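Side-chain contacts in glutamine--tRNA ligase (Saccharomyces cerevisiae, PDB 3TL4), which joins glutamine to tRNA(Gln) at the expense of ATP, the chain modelled here being the appended tRNA-binding domain of the enzyme: residues A[38-43]-A[68-73]; A[52-57]-A[75-80]; A[123-128]-A[156-161]; A[134-137]-A[143-146]; A[9-14]-A[29-34]. All blocks are in the same frame, centred on the assembly; numbering follows the deposited sequence.

Interaction 1: residues A[38-43]-A[68-73]; sequences IKETPS and PKSELI
Glu40, in the loop that follows helix 28-39, reaches across to Ser70 and Glu71 in the first turn of helix 70-78. Its CG lies between the backbone N and the carbonyl carbon (chi1 55°), and the chain then runs out extended, bringing the whole carboxylate up to the other segment. There its two oxygens do different work. OE2 accepts a hydrogen bond from the hydroxyl of Ser70, 3.0 Å from OG to OE2, on its syn lone pair, the side that faces OE1. OE1 instead rests against the aliphatic root of Glu71, with Glu71 CB at 3.7 Å. The contact belongs to an all-helical domain, and it pins the turn after one helix to the beginning of another. Thr41 adds a second, apolar attachment by resting on Val74 and Ile78, while its OG1 turns back to the carbonyl of Ile38 with a bond of 2.6 Å to Ile38 O. Glu71 folds its own chain sharply at chi2 (-85°) and crosses Glu40 at about a right angle, the two carboxylate planes standing 60° apart. Even so, Glu40 OE1 and Glu71 OE1 are only 4.1 Å from each other, a pairing of like charges that may raise the proton affinity of one acid. An alanine in place of Glu40 is likely to leave the Ser70 hydroxyl without this acceptor and uncover Glu71 CB. Ser70 itself is buried, whereas both acids remain partly accessible to solvent.

Interaction 2: residues A[52-57]-A[75-80]; sequences RALVHN and NGIING
Ile77 pushes its side chain against the backbone and CB of Leu54, the closest approach between segments 52-57 and 75-80. Two branches of the isoleucine share the work. Ile77 CG2, set opposite the backbone N by a chi1 of -70°, meets Leu54 CB at 3.8 Å and lies 4.2 Å from Leu54 CD1. The other branch carries Ile77 CD1 further along helix 49-62, to 3.7 Å from the carbonyl oxygen Leu54 O and 4.1 Å from Val55 N, which puts the methyl against the peptide joining the two residues. Leu54 and Ile77 both also touch Val88 of helix 85-98, so three helices of this all-helical domain meet around the pair, and Val55 faces Leu34 and Leu37 of helix 28-39. Shortening Ile77 to an alanine would probably open a gap beside Leu54 CB and take away the methyl that lies against the Leu54-Val55 peptide. Conditions differ away from this buried patch. Ala53 is solvent-exposed on helix 49-62, and toward the far end of the other segment Asn79 is exposed, its ND2 bonded to Asp81 OD2. Gly80 then finishes the helix in a Schellman motif. Its phi of 87° would jam a CB against the preceding carbonyl, and Gly80 N bonds back to Ile77 O at 2.9 Å.

Interaction 3: residues A[123-128]-A[156-161]; sequences RNYVMQ and KELKWA
A CH-pi contact between Tyr125 and Glu157, backed by apolar packing on Leu158, holds the loop between helices 145-153 and 166-178 against helix 119-132. The aliphatic part of the glutamate does the touching. Glu157 CB lies over one face of the Tyr125 ring, 3.6 Å from its centroid and 21° off the ring normal, displaced toward the rim. Glu157 CG follows on the phenol side of the ring, with 3.3 Å from CG to Tyr125 CE1 and 3.5 Å to Tyr125 OH. A bend at chi2 (83°) turns the Glu157 chain, so that the carboxylate stays inclined by just 28° to the ring and its carbon CD remains 3.9 Å from Tyr125 CE1. Further along the same side of the ring, Leu158 CD2 approaches Tyr125 CD2 obliquely at 3.8 Å, the two side chains sliding past each other in opposite directions. Leu158 is the buried member of the trio. It also packs on Val152, Ile117 and Phe166, which ties the tyrosine to the hydrophobic interior of this helical part of the domain, and it opens a type I beta turn ending at Ala161. The acid end of Glu157 has a long salt bridge to its neighbour Lys156, 3.9 Å between Glu157 OE2 and Lys156 NZ. The residue is thus used in two ways, methylenes for the ring and carboxylate for a loose charge pairing, and attraction to the tyrosine probably rests on dispersion and weakly polarised C-H groups rather than on the negative charge.

Interaction 4: residues A[134-137]-A[143-146]; sequences KERI and KLVP
Arg136 NH2 is gripped by two hydrogen bonds, to Asn133 OD1 and to the hydroxyl oxygen of Tyr129, and the guanidinium held in this way presents its other terminal nitrogen to Leu144. Arg136 NH1 stands 3.7 Å from Leu144 CD2 and 3.8 Å from Leu144 CD1, an oblique approach in which both methyls of the leucine lie close to a single nitrogen. The arginine chain leaves with CG opposite the backbone N and then bends at chi3 (57°), which folds the guanidinium back toward its partners. Leu144 belongs to a short 3-10 segment that leads into helix 145-153, so the contact spans the tight connection between that helix and helix 134-140, two consecutive elements of this helical tRNA-binding domain. A chi1 of -172° directs the leucine toward helix 134-140, and it crosses both Arg136 and Ile137 at about a right angle. Leu144 CD2 sits in the corner they form, 3.7 Å from Ile137 CG1 and 4.1 Å from Arg136 CG, the two lying in roughly perpendicular directions from it. Ile137 continues the apolar surface inward to Ile148 of helix 145-153 and Leu177 of helix 166-178. Arg136, by contrast, is exposed to solvent, and its side chain also touches Asp151 of helix 145-153.

Interaction 5: residues A[9-14]-A[29-34]; sequences QLFSQV and KVSDSL
Two helices of the N-terminal helical part of the tRNA-binding domain, 4-13 and 28-39, are joined by the ring of Phe11, which reaches over to Ser31 and Leu34. These partners sit three positions apart, about one helical turn, and meet different parts of the ring. Leu34 covers a face. Its CD2 lies 4.0 Å from the Phe11 centroid and 16° off the ring normal, a CH-pi contact displaced toward the rim, while Leu34 CG approaches Phe11 CE1 at 3.8 Å and Leu34 CB approaches Phe11 CZ at 3.9 Å. The leucine reaches this position with CG opposite its backbone N (chi1 -174°), and the two side chains pass at a slant. Ser31 works at the edge of the ring instead. Its hydroxyl oxygen OG stands 3.9 Å from Phe11 CE2 and makes weak hydrogen bonds to Ile24 O and Asn27 O, carbonyls that precede helix 28-39 in the chain. All three residues are buried. Val21 and Ile24 of helix 18-24, together with Phe16 and Ile38, further enclose the phenylalanine, and Leu34 continues the packing to Val55 and Ala59 of helix 49-62. At the far end of the ring, the backbone carbonyl oxygen Ser31 O lies in the ring plane, 3.6 Å from Phe11 CZ.

From the N terminus, interaction 5 closes first, bringing helix 28-39 back against helix 4-13. Interactions 1 and 2 then cross, since 52-57 lies inside the 38-73 loop while its partner 75-80 lies beyond it, and helix 70-78 is held by the loop that follows helix 28-39 and by helix 49-62. These three contacts form one continuous region. Pro42 and Thr41 pack on Ile78, Ile38 packs on Phe11, and Arg52 NH1 probably bonds to Val14 O. Interaction 3 lies on the opposite side of the chain's centre, closing a longer loop from helix 119-132 to segment 156-161. Within that loop, interaction 4 joins helices 134-140 and 145-153, its centre about 17 Å from that of interaction 3.

Interaction 1: residues A[38-43]-A[68-73]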
# COMPACT_ATOMS: atom_id res chain seq x y z
N ILE A 38 -16.77 2.51 9.55
CA ILE A 38 -16.67 1.78 10.81
C ILE A 38 -17.99 1.08 11.23
O ILE A 38 -17.97 -0.00 11.82
CB ILE A 38 -16.19 2.69 11.95
CG1 ILE A 38 -14.73 3.08 11.74
CG2 ILE A 38 -16.36 2.00 13.29
CD1 ILE A 38 -14.18 4.00 12.79
N LYS A 39 -19.13 1.70 10.94
CA LYS A 39 -20.42 1.15 11.37
C LYS A 39 -20.89 -0.05 10.55
O LYS A 39 -21.80 -0.76 10.97
CB LYS A 39 -21.50 2.24 11.38
CG LYS A 39 -21.39 3.24 12.51
CD LYS A 39 -21.74 2.62 13.85
CE LYS A 39 -22.03 3.71 14.89
NZ LYS A 39 -22.40 3.18 16.23
N GLU A 40 -20.29 -0.28 9.39
CA GLU A 40 -20.63 -1.45 8.58
C GLU A 40 -19.62 -2.60 8.76
O GLU A 40 -19.37 -3.38 7.84
CB GLU A 40 -20.87 -1.09 7.10
CG GLU A 40 -19.74 -0.35 6.38
CD GLU A 40 -20.15 0.11 4.97
OE1 GLU A 40 -21.26 -0.23 4.53
OE2 GLU A 40 -19.35 0.82 4.30
N THR A 41 -19.05 -2.67 9.96
CA THR A 41 -18.20 -3.78 10.37
C THR A 41 -18.89 -4.39 11.59
O THR A 41 -19.64 -3.70 12.29
CB THR A 41 -16.80 -3.31 10.84
OG1 THR A 41 -16.94 -2.41 11.94
CG2 THR A 41 -16.03 -2.63 9.72
N PRO A 42 -18.62 -5.67 11.85
CA PRO A 42 -19.21 -6.40 12.98
C PRO A 42 -19.05 -5.67 14.32
O PRO A 42 -17.99 -5.11 14.59
CB PRO A 42 -18.42 -7.70 13.00
CG PRO A 42 -18.01 -7.90 11.57
CD PRO A 42 -17.74 -6.53 11.04
N SER A 43 -20.09 -5.69 15.14
CA SER A 43 -20.08 -5.02 16.44
C SER A 43 -18.94 -5.48 17.35
O SER A 43 -18.42 -4.70 18.15
CB SER A 43 -21.41 -5.27 17.15
OG SER A 43 -22.50 -4.92 16.32
N PRO A 68 -21.05 3.07 -3.73
CA PRO A 68 -21.75 1.78 -3.74
C PRO A 68 -20.76 0.64 -3.52
O PRO A 68 -19.63 0.72 -4.00
CB PRO A 68 -22.36 1.73 -5.14
CG PRO A 68 -22.50 3.17 -5.55
CD PRO A 68 -21.30 3.85 -4.96
N LYS A 69 -21.18 -0.40 -2.78
CA LYS A 69 -20.33 -1.54 -2.48
C LYS A 69 -19.05 -1.18 -1.69
O LYS A 69 -18.08 -1.91 -1.73
CB LYS A 69 -19.95 -2.29 -3.77
CG LYS A 69 -21.11 -3.01 -4.46
CD LYS A 69 -21.61 -4.20 -3.65
CE LYS A 69 -22.73 -4.96 -4.37
NZ LYS A 69 -22.26 -5.79 -5.53
N SER A 70 -19.06 -0.06 -0.97
CA SER A 70 -17.91 0.32 -0.15
C SER A 70 -17.57 -0.78 0.86
O SER A 70 -16.41 -0.97 1.21
CB SER A 70 -18.16 1.65 0.58
OG SER A 70 -19.32 1.57 1.40
N GLU A 71 -18.58 -1.52 1.32
CA GLU A 71 -18.38 -2.55 2.34
C GLU A 71 -17.47 -3.68 1.87
O GLU A 71 -16.94 -4.43 2.67
CB GLU A 71 -19.72 -3.13 2.81
CG GLU A 71 -20.45 -4.00 1.78
CD GLU A 71 -21.31 -3.21 0.79
OE1 GLU A 71 -21.37 -1.96 0.86
OE2 GLU A 71 -21.93 -3.86 -0.08
N LEU A 72 -17.30 -3.82 0.56
CA LEU A 72 -16.40 -4.84 0.05
C LEU A 72 -14.98 -4.47 0.46
O LEU A 72 -14.22 -5.32 0.91
CB LEU A 72 -16.48 -4.92 -1.47
CG LEU A 72 -17.74 -5.49 -2.10
CD1 LEU A 72 -17.63 -5.33 -3.61
CD2 LEU A 72 -17.91 -6.95 -1.70
N ILE A 73 -14.64 -3.21 0.29
CA ILE A 73 -13.32 -2.71 0.71
C ILE A 73 -13.13 -2.84 2.22
O ILE A 73 -12.11 -3.32 2.69
CB ILE A 73 -13.11 -1.25 0.30
CG1 ILE A 73 -13.68 -1.00 -1.11
CG2 ILE A 73 -11.63 -0.88 0.37
CD1 ILE A 73 -13.47 0.43 -1.62

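Interaction 2: residues A[52-57]-A[75-80]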
# COMPACT_ATOMS: atom_id res chain seq x y z
N ARG A 52 -7.29 0.36 11.58
CA ARG A 52 -7.69 1.75 11.82
C ARG A 52 -7.08 2.67 10.75
O ARG A 52 -7.76 3.53 10.19
CB ARG A 52 -7.25 2.22 13.22
CG ARG A 52 -8.04 1.63 14.38
CD ARG A 52 -7.72 2.39 15.67
NE ARG A 52 -6.40 2.06 16.19
CZ ARG A 52 -6.19 1.06 17.04
NH1 ARG A 52 -7.21 0.31 17.43
NH2 ARG A 52 -4.97 0.80 17.48
N ALA A 53 -5.79 2.50 10.49
CA ALA A 53 -5.09 3.34 9.53
C ALA A 53 -5.62 3.10 8.12
O ALA A 53 -5.80 4.04 7.35
CB ALA A 53 -3.59 3.08 9.58
N LEU A 54 -5.87 1.84 7.78
CA LEU A 54 -6.33 1.49 6.45
C LEU A 54 -7.74 1.99 6.20
O LEU A 54 -8.05 2.47 5.10
CB LEU A 54 -6.25 -0.03 6.24
CG LEU A 54 -4.83 -0.59 6.18
CD1 LEU A 54 -4.84 -2.13 6.18
CD2 LEU A 54 -4.11 -0.07 4.96
N VAL A 55 -8.60 1.92 7.21
CA VAL A 55 -9.96 2.43 7.05
C VAL A 55 -9.95 3.96 6.98
O VAL A 55 -10.73 4.56 6.24
CB VAL A 55 -10.93 1.89 8.12
CG1 VAL A 55 -10.55 2.39 9.51
CG2 VAL A 55 -12.36 2.30 7.78
N HIS A 56 -9.03 4.60 7.70
CA HIS A 56 -8.87 6.04 7.54
C HIS A 56 -8.41 6.42 6.13
O HIS A 56 -8.91 7.37 5.54
CB HIS A 56 -7.95 6.64 8.59
CG HIS A 56 -7.96 8.14 8.59
ND1 HIS A 56 -6.81 8.90 8.55
CD2 HIS A 56 -8.99 9.02 8.58
CE1 HIS A 56 -7.14 10.18 8.53
NE2 HIS A 56 -8.45 10.28 8.55
N ASN A 57 -7.44 5.68 5.59
CA ASN A 57 -7.09 5.83 4.18
C ASN A 57 -8.33 5.78 3.31
O ASN A 57 -8.54 6.64 2.46
CB ASN A 57 -6.18 4.69 3.70
CG ASN A 57 -4.76 4.82 4.20
OD1 ASN A 57 -4.04 3.82 4.28
ND2 ASN A 57 -4.34 6.05 4.53
N ASN A 75 -14.64 -4.91 4.35
CA ASN A 75 -14.49 -6.32 4.70
C ASN A 75 -13.10 -6.85 4.35
O ASN A 75 -12.52 -7.65 5.08
CB ASN A 75 -15.56 -7.17 4.00
CG ASN A 75 -16.97 -6.84 4.47
OD1 ASN A 75 -17.20 -6.44 5.62
ND2 ASN A 75 -17.94 -7.02 3.57
N GLY A 76 -12.56 -6.37 3.23
CA GLY A 76 -11.22 -6.74 2.81
C GLY A 76 -10.18 -6.25 3.79
O GLY A 76 -9.23 -6.96 4.12
N ILE A 77 -10.34 -5.02 4.27
CA ILE A 77 -9.42 -4.52 5.28
C ILE A 77 -9.55 -5.37 6.54
O ILE A 77 -8.58 -6.01 6.95
CB ILE A 77 -9.67 -3.02 5.60
CG1 ILE A 77 -9.26 -2.14 4.42
CG2 ILE A 77 -8.92 -2.60 6.85
CD1 ILE A 77 -9.87 -0.73 4.42
N ILE A 78 -10.74 -5.41 7.13
CA ILE A 78 -10.87 -6.07 8.43
C ILE A 78 -10.57 -7.57 8.39
O ILE A 78 -10.14 -8.13 9.39
CB ILE A 78 -12.20 -5.78 9.16
CG1 ILE A 78 -13.39 -6.40 8.42
CG2 ILE A 78 -12.38 -4.29 9.36
CD1 ILE A 78 -14.62 -6.55 9.30
N ASN A 79 -10.75 -8.20 7.24
CA ASN A 79 -10.39 -9.62 7.13
C ASN A 79 -8.94 -9.90 6.68
O ASN A 79 -8.56 -11.04 6.54
CB ASN A 79 -11.41 -10.42 6.30
CG ASN A 79 -11.08 -10.44 4.84
OD1 ASN A 79 -10.26 -9.65 4.37
ND2 ASN A 79 -11.72 -11.33 4.10
N GLY A 80 -8.14 -8.86 6.47
CA GLY A 80 -6.72 -9.05 6.20
C GLY A 80 -6.36 -9.29 4.74
O GLY A 80 -5.20 -9.55 4.42

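Interaction 3: residues A[123-128]-A[156-161]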
# COMPACT_ATOMS: atom_id res chain seq x y z
N ARG A 123 14.56 -10.92 -6.42
CA ARG A 123 15.91 -11.19 -6.91
C ARG A 123 15.93 -11.56 -8.40
O ARG A 123 16.76 -11.08 -9.16
CB ARG A 123 16.55 -12.29 -6.06
CG ARG A 123 17.97 -12.67 -6.44
CD ARG A 123 18.72 -13.33 -5.26
NE ARG A 123 19.65 -12.38 -4.66
CZ ARG A 123 19.66 -12.03 -3.38
NH1 ARG A 123 18.81 -12.58 -2.54
NH2 ARG A 123 20.56 -11.16 -2.96
N ASN A 124 15.01 -12.42 -8.83
CA ASN A 124 14.90 -12.74 -10.24
C ASN A 124 14.67 -11.49 -11.08
O ASN A 124 15.36 -11.29 -12.08
CB ASN A 124 13.77 -13.75 -10.50
CG ASN A 124 14.07 -15.13 -9.93
OD1 ASN A 124 15.24 -15.49 -9.72
ND2 ASN A 124 13.02 -15.92 -9.67
N TYR A 125 13.70 -10.67 -10.68
CA TYR A 125 13.37 -9.46 -11.44
C TYR A 125 14.52 -8.46 -11.49
O TYR A 125 14.79 -7.89 -12.53
CB TYR A 125 12.08 -8.82 -10.92
CG TYR A 125 10.88 -9.59 -11.37
CD1 TYR A 125 10.54 -9.66 -12.72
CD2 TYR A 125 10.09 -10.27 -10.46
CE1 TYR A 125 9.46 -10.38 -13.16
CE2 TYR A 125 8.98 -11.00 -10.89
CZ TYR A 125 8.67 -11.05 -12.24
OH TYR A 125 7.58 -11.77 -12.67
N VAL A 126 15.21 -8.30 -10.36
CA VAL A 126 16.40 -7.46 -10.28
C VAL A 126 17.52 -7.98 -11.20
O VAL A 126 18.15 -7.21 -11.93
CB VAL A 126 16.93 -7.39 -8.82
CG1 VAL A 126 18.32 -6.76 -8.78
CG2 VAL A 126 15.94 -6.66 -7.91
N MSE A 127 17.74 -9.29 -11.18
CA MSE A 127 18.76 -9.92 -12.04
C MSE A 127 18.50 -9.66 -13.51
O MSE A 127 19.40 -9.34 -14.26
CB MSE A 127 18.81 -11.43 -11.80
CG MSE A 127 19.33 -11.82 -10.45
SE MSE A 127 19.55 -13.75 -10.29
CE MSE A 127 20.98 -13.99 -11.60
N GLN A 128 17.24 -9.83 -13.89
CA GLN A 128 16.77 -9.61 -15.26
C GLN A 128 17.03 -8.17 -15.69
O GLN A 128 17.52 -7.92 -16.80
CB GLN A 128 15.28 -9.89 -15.30
CG GLN A 128 14.75 -10.50 -16.59
CD GLN A 128 13.30 -10.96 -16.46
OE1 GLN A 128 13.02 -12.03 -15.90
NE2 GLN A 128 12.37 -10.14 -16.95
N LYS A 156 6.42 -3.30 -13.06
CA LYS A 156 5.03 -3.68 -12.78
C LYS A 156 4.90 -5.06 -12.14
O LYS A 156 3.91 -5.33 -11.49
CB LYS A 156 4.17 -3.62 -14.05
CG LYS A 156 4.43 -4.73 -15.05
CD LYS A 156 3.97 -4.31 -16.44
CE LYS A 156 4.41 -5.32 -17.50
NZ LYS A 156 3.63 -6.58 -17.41
N GLU A 157 5.88 -5.93 -12.34
CA GLU A 157 5.88 -7.23 -11.67
C GLU A 157 6.08 -7.07 -10.16
O GLU A 157 5.73 -7.97 -9.40
CB GLU A 157 6.97 -8.14 -12.24
CG GLU A 157 6.77 -8.56 -13.68
CD GLU A 157 7.25 -7.52 -14.68
OE1 GLU A 157 7.80 -6.47 -14.25
OE2 GLU A 157 7.08 -7.75 -15.90
N LEU A 158 6.63 -5.93 -9.75
CA LEU A 158 6.92 -5.67 -8.33
C LEU A 158 5.93 -4.71 -7.66
O LEU A 158 6.16 -4.28 -6.53
CB LEU A 158 8.35 -5.15 -8.15
CG LEU A 158 9.40 -6.13 -8.66
CD1 LEU A 158 10.80 -5.61 -8.38
CD2 LEU A 158 9.16 -7.48 -8.01
N LYS A 159 4.86 -4.38 -8.35
CA LYS A 159 3.84 -3.49 -7.80
C LYS A 159 3.41 -3.88 -6.39
O LYS A 159 3.29 -3.03 -5.51
CB LYS A 159 2.61 -3.47 -8.71
CG LYS A 159 1.47 -2.61 -8.17
CD LYS A 159 0.29 -2.59 -9.12
CE LYS A 159 -0.66 -1.44 -8.78
NZ LYS A 159 -1.92 -1.50 -9.58
N TRP A 160 3.18 -5.17 -6.18
CA TRP A 160 2.66 -5.66 -4.90
C TRP A 160 3.73 -6.17 -3.95
O TRP A 160 3.41 -6.63 -2.85
CB TRP A 160 1.61 -6.74 -5.14
CG TRP A 160 0.48 -6.27 -6.01
CD1 TRP A 160 0.12 -6.76 -7.24
CD2 TRP A 160 -0.43 -5.20 -5.73
NE1 TRP A 160 -0.96 -6.07 -7.73
CE2 TRP A 160 -1.32 -5.10 -6.82
CE3 TRP A 160 -0.58 -4.31 -4.66
CZ2 TRP A 160 -2.34 -4.15 -6.88
CZ3 TRP A 160 -1.59 -3.37 -4.71
CH2 TRP A 160 -2.46 -3.30 -5.81
N ALA A 161 4.99 -6.10 -4.37
CA ALA A 161 6.11 -6.55 -3.53
C ALA A 161 6.40 -5.55 -2.40
O ALA A 161 6.13 -4.35 -2.52
CB ALA A 161 7.38 -6.79 -4.39

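Interaction 4: residues A[134-137]-A[143-146]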
# COMPACT_ATOMS: atom_id res chain seq x y z
N LYS A 134 23.03 -4.25 -18.58
CA LYS A 134 24.37 -4.60 -18.10
C LYS A 134 25.46 -3.60 -18.49
O LYS A 134 26.24 -3.17 -17.64
CB LYS A 134 24.73 -6.04 -18.51
CG LYS A 134 26.15 -6.49 -18.16
CD LYS A 134 26.20 -8.00 -17.84
CE LYS A 134 25.67 -8.88 -18.94
NZ LYS A 134 25.58 -10.32 -18.53
N GLU A 135 25.53 -3.22 -19.76
CA GLU A 135 26.62 -2.33 -20.20
C GLU A 135 26.47 -0.88 -19.71
O GLU A 135 27.47 -0.22 -19.47
CB GLU A 135 26.81 -2.38 -21.71
CG GLU A 135 27.21 -3.76 -22.18
CD GLU A 135 27.41 -3.84 -23.67
OE1 GLU A 135 26.39 -3.87 -24.39
OE2 GLU A 135 28.58 -3.89 -24.11
N ARG A 136 25.24 -0.39 -19.57
CA ARG A 136 25.03 0.92 -18.98
C ARG A 136 25.49 0.88 -17.53
O ARG A 136 26.12 1.80 -17.04
CB ARG A 136 23.55 1.34 -19.07
CG ARG A 136 23.29 2.77 -18.62
CD ARG A 136 21.94 3.31 -19.12
NE ARG A 136 20.82 2.46 -18.71
CZ ARG A 136 20.19 2.58 -17.55
NH1 ARG A 136 20.56 3.53 -16.68
NH2 ARG A 136 19.19 1.77 -17.26
N ILE A 137 25.19 -0.22 -16.84
CA ILE A 137 25.61 -0.40 -15.46
C ILE A 137 27.12 -0.64 -15.27
O ILE A 137 27.69 -0.14 -14.32
CB ILE A 137 24.83 -1.52 -14.78
CG1 ILE A 137 23.34 -1.15 -14.74
CG2 ILE A 137 25.35 -1.71 -13.37
CD1 ILE A 137 22.46 -2.31 -14.31
N LYS A 143 27.69 4.63 -9.01
CA LYS A 143 26.94 5.87 -9.19
C LYS A 143 25.52 5.65 -9.72
O LYS A 143 24.65 6.51 -9.56
CB LYS A 143 27.68 6.81 -10.14
CG LYS A 143 29.02 7.30 -9.61
CD LYS A 143 29.72 8.17 -10.65
CE LYS A 143 31.02 8.77 -10.09
NZ LYS A 143 32.10 7.76 -9.86
N LEU A 144 25.28 4.51 -10.34
CA LEU A 144 23.99 4.23 -10.97
C LEU A 144 23.03 3.50 -10.03
O LEU A 144 21.84 3.37 -10.33
CB LEU A 144 24.19 3.42 -12.26
CG LEU A 144 22.97 3.19 -13.16
CD1 LEU A 144 22.21 4.49 -13.37
CD2 LEU A 144 23.37 2.58 -14.50
N VAL A 145 23.52 3.04 -8.89
CA VAL A 145 22.68 2.27 -7.97
C VAL A 145 21.37 2.98 -7.54
O VAL A 145 20.32 2.34 -7.44
CB VAL A 145 23.48 1.73 -6.76
CG1 VAL A 145 22.54 1.21 -5.70
CG2 VAL A 145 24.45 0.61 -7.21
N PRO A 146 21.42 4.30 -7.31
CA PRO A 146 20.14 4.96 -7.00
C PRO A 146 19.16 4.94 -8.19
O PRO A 146 17.94 4.98 -8.00
CB PRO A 146 20.55 6.38 -6.65
CG PRO A 146 22.00 6.26 -6.19
CD PRO A 146 22.57 5.19 -7.08

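Interaction 5: residues A[9-14]-A[29-34]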
# COMPACT_ATOMS: atom_id res chain seq x y z
N GLN A 9 -16.75 9.92 20.05
CA GLN A 9 -16.96 8.75 20.88
C GLN A 9 -16.60 7.46 20.14
O GLN A 9 -15.84 6.63 20.65
CB GLN A 9 -18.40 8.71 21.39
CG GLN A 9 -18.55 8.23 22.83
CD GLN A 9 -19.96 8.43 23.37
OE1 GLN A 9 -20.79 7.52 23.35
NE2 GLN A 9 -20.24 9.64 23.86
N LEU A 10 -17.12 7.29 18.93
CA LEU A 10 -16.89 6.07 18.15
C LEU A 10 -15.41 5.86 17.83
O LEU A 10 -14.89 4.76 17.99
CB LEU A 10 -17.69 6.10 16.86
CG LEU A 10 -17.46 4.95 15.88
CD1 LEU A 10 -17.83 3.62 16.52
CD2 LEU A 10 -18.23 5.17 14.59
N PHE A 11 -14.75 6.92 17.38
CA PHE A 11 -13.36 6.86 16.93
C PHE A 11 -12.40 6.47 18.03
O PHE A 11 -11.47 5.68 17.81
CB PHE A 11 -12.93 8.20 16.33
CG PHE A 11 -13.69 8.58 15.09
CD1 PHE A 11 -14.48 7.65 14.43
CD2 PHE A 11 -13.61 9.86 14.58
CE1 PHE A 11 -15.18 8.00 13.28
CE2 PHE A 11 -14.30 10.22 13.43
CZ PHE A 11 -15.09 9.29 12.78
N SER A 12 -12.60 7.02 19.22
CA SER A 12 -11.72 6.70 20.33
C SER A 12 -12.07 5.33 20.89
O SER A 12 -11.22 4.67 21.50
CB SER A 12 -11.79 7.77 21.41
OG SER A 12 -13.11 7.87 21.91
N GLN A 13 -13.31 4.89 20.68
CA GLN A 13 -13.73 3.56 21.10
C GLN A 13 -13.11 2.46 20.25
O GLN A 13 -12.82 1.37 20.75
CB GLN A 13 -15.25 3.43 21.10
CG GLN A 13 -15.89 4.10 22.30
CD GLN A 13 -17.36 4.40 22.09
OE1 GLN A 13 -17.90 4.19 21.00
NE2 GLN A 13 -18.01 4.89 23.14
N VAL A 14 -12.90 2.74 18.96
CA VAL A 14 -12.21 1.80 18.10
C VAL A 14 -10.68 1.92 18.29
O VAL A 14 -9.90 1.14 17.75
CB VAL A 14 -12.65 1.91 16.62
CG1 VAL A 14 -14.17 2.00 16.53
CG2 VAL A 14 -12.02 3.10 15.94
N LYS A 29 -16.07 15.90 6.19
CA LYS A 29 -16.45 14.97 5.12
C LYS A 29 -15.81 13.60 5.36
O LYS A 29 -16.48 12.57 5.36
CB LYS A 29 -16.05 15.52 3.75
CG LYS A 29 -16.83 16.74 3.29
CD LYS A 29 -16.67 16.96 1.78
CE LYS A 29 -16.16 18.37 1.45
NZ LYS A 29 -14.70 18.52 1.72
N VAL A 30 -14.50 13.60 5.58
CA VAL A 30 -13.76 12.39 5.87
C VAL A 30 -14.27 11.69 7.15
O VAL A 30 -14.34 10.46 7.20
CB VAL A 30 -12.26 12.70 5.98
CG1 VAL A 30 -11.48 11.48 6.44
CG2 VAL A 30 -11.74 13.21 4.63
N SER A 31 -14.63 12.49 8.16
CA SER A 31 -15.20 11.98 9.40
C SER A 31 -16.53 11.28 9.18
O SER A 31 -16.79 10.23 9.78
CB SER A 31 -15.41 13.11 10.41
OG SER A 31 -14.21 13.38 11.12
N ASP A 32 -17.38 11.85 8.33
CA ASP A 32 -18.67 11.24 7.98
C ASP A 32 -18.47 9.87 7.35
O ASP A 32 -19.20 8.93 7.67
CB ASP A 32 -19.47 12.12 7.02
CG ASP A 32 -20.11 13.29 7.71
OD1 ASP A 32 -20.49 13.15 8.90
OD2 ASP A 32 -20.25 14.36 7.07
N SER A 33 -17.52 9.77 6.42
CA SER A 33 -17.24 8.50 5.76
C SER A 33 -16.63 7.52 6.75
O SER A 33 -17.01 6.34 6.77
CB SER A 33 -16.31 8.67 4.55
OG SER A 33 -16.75 9.70 3.69
N LEU A 34 -15.69 7.99 7.56
CA LEU A 34 -15.05 7.12 8.53
C LEU A 34 -16.09 6.49 9.44
O LEU A 34 -16.11 5.28 9.62
CB LEU A 34 -13.98 7.86 9.33
CG LEU A 34 -13.15 6.99 10.28
CD1 LEU A 34 -12.60 5.80 9.54
CD2 LEU A 34 -12.03 7.81 10.87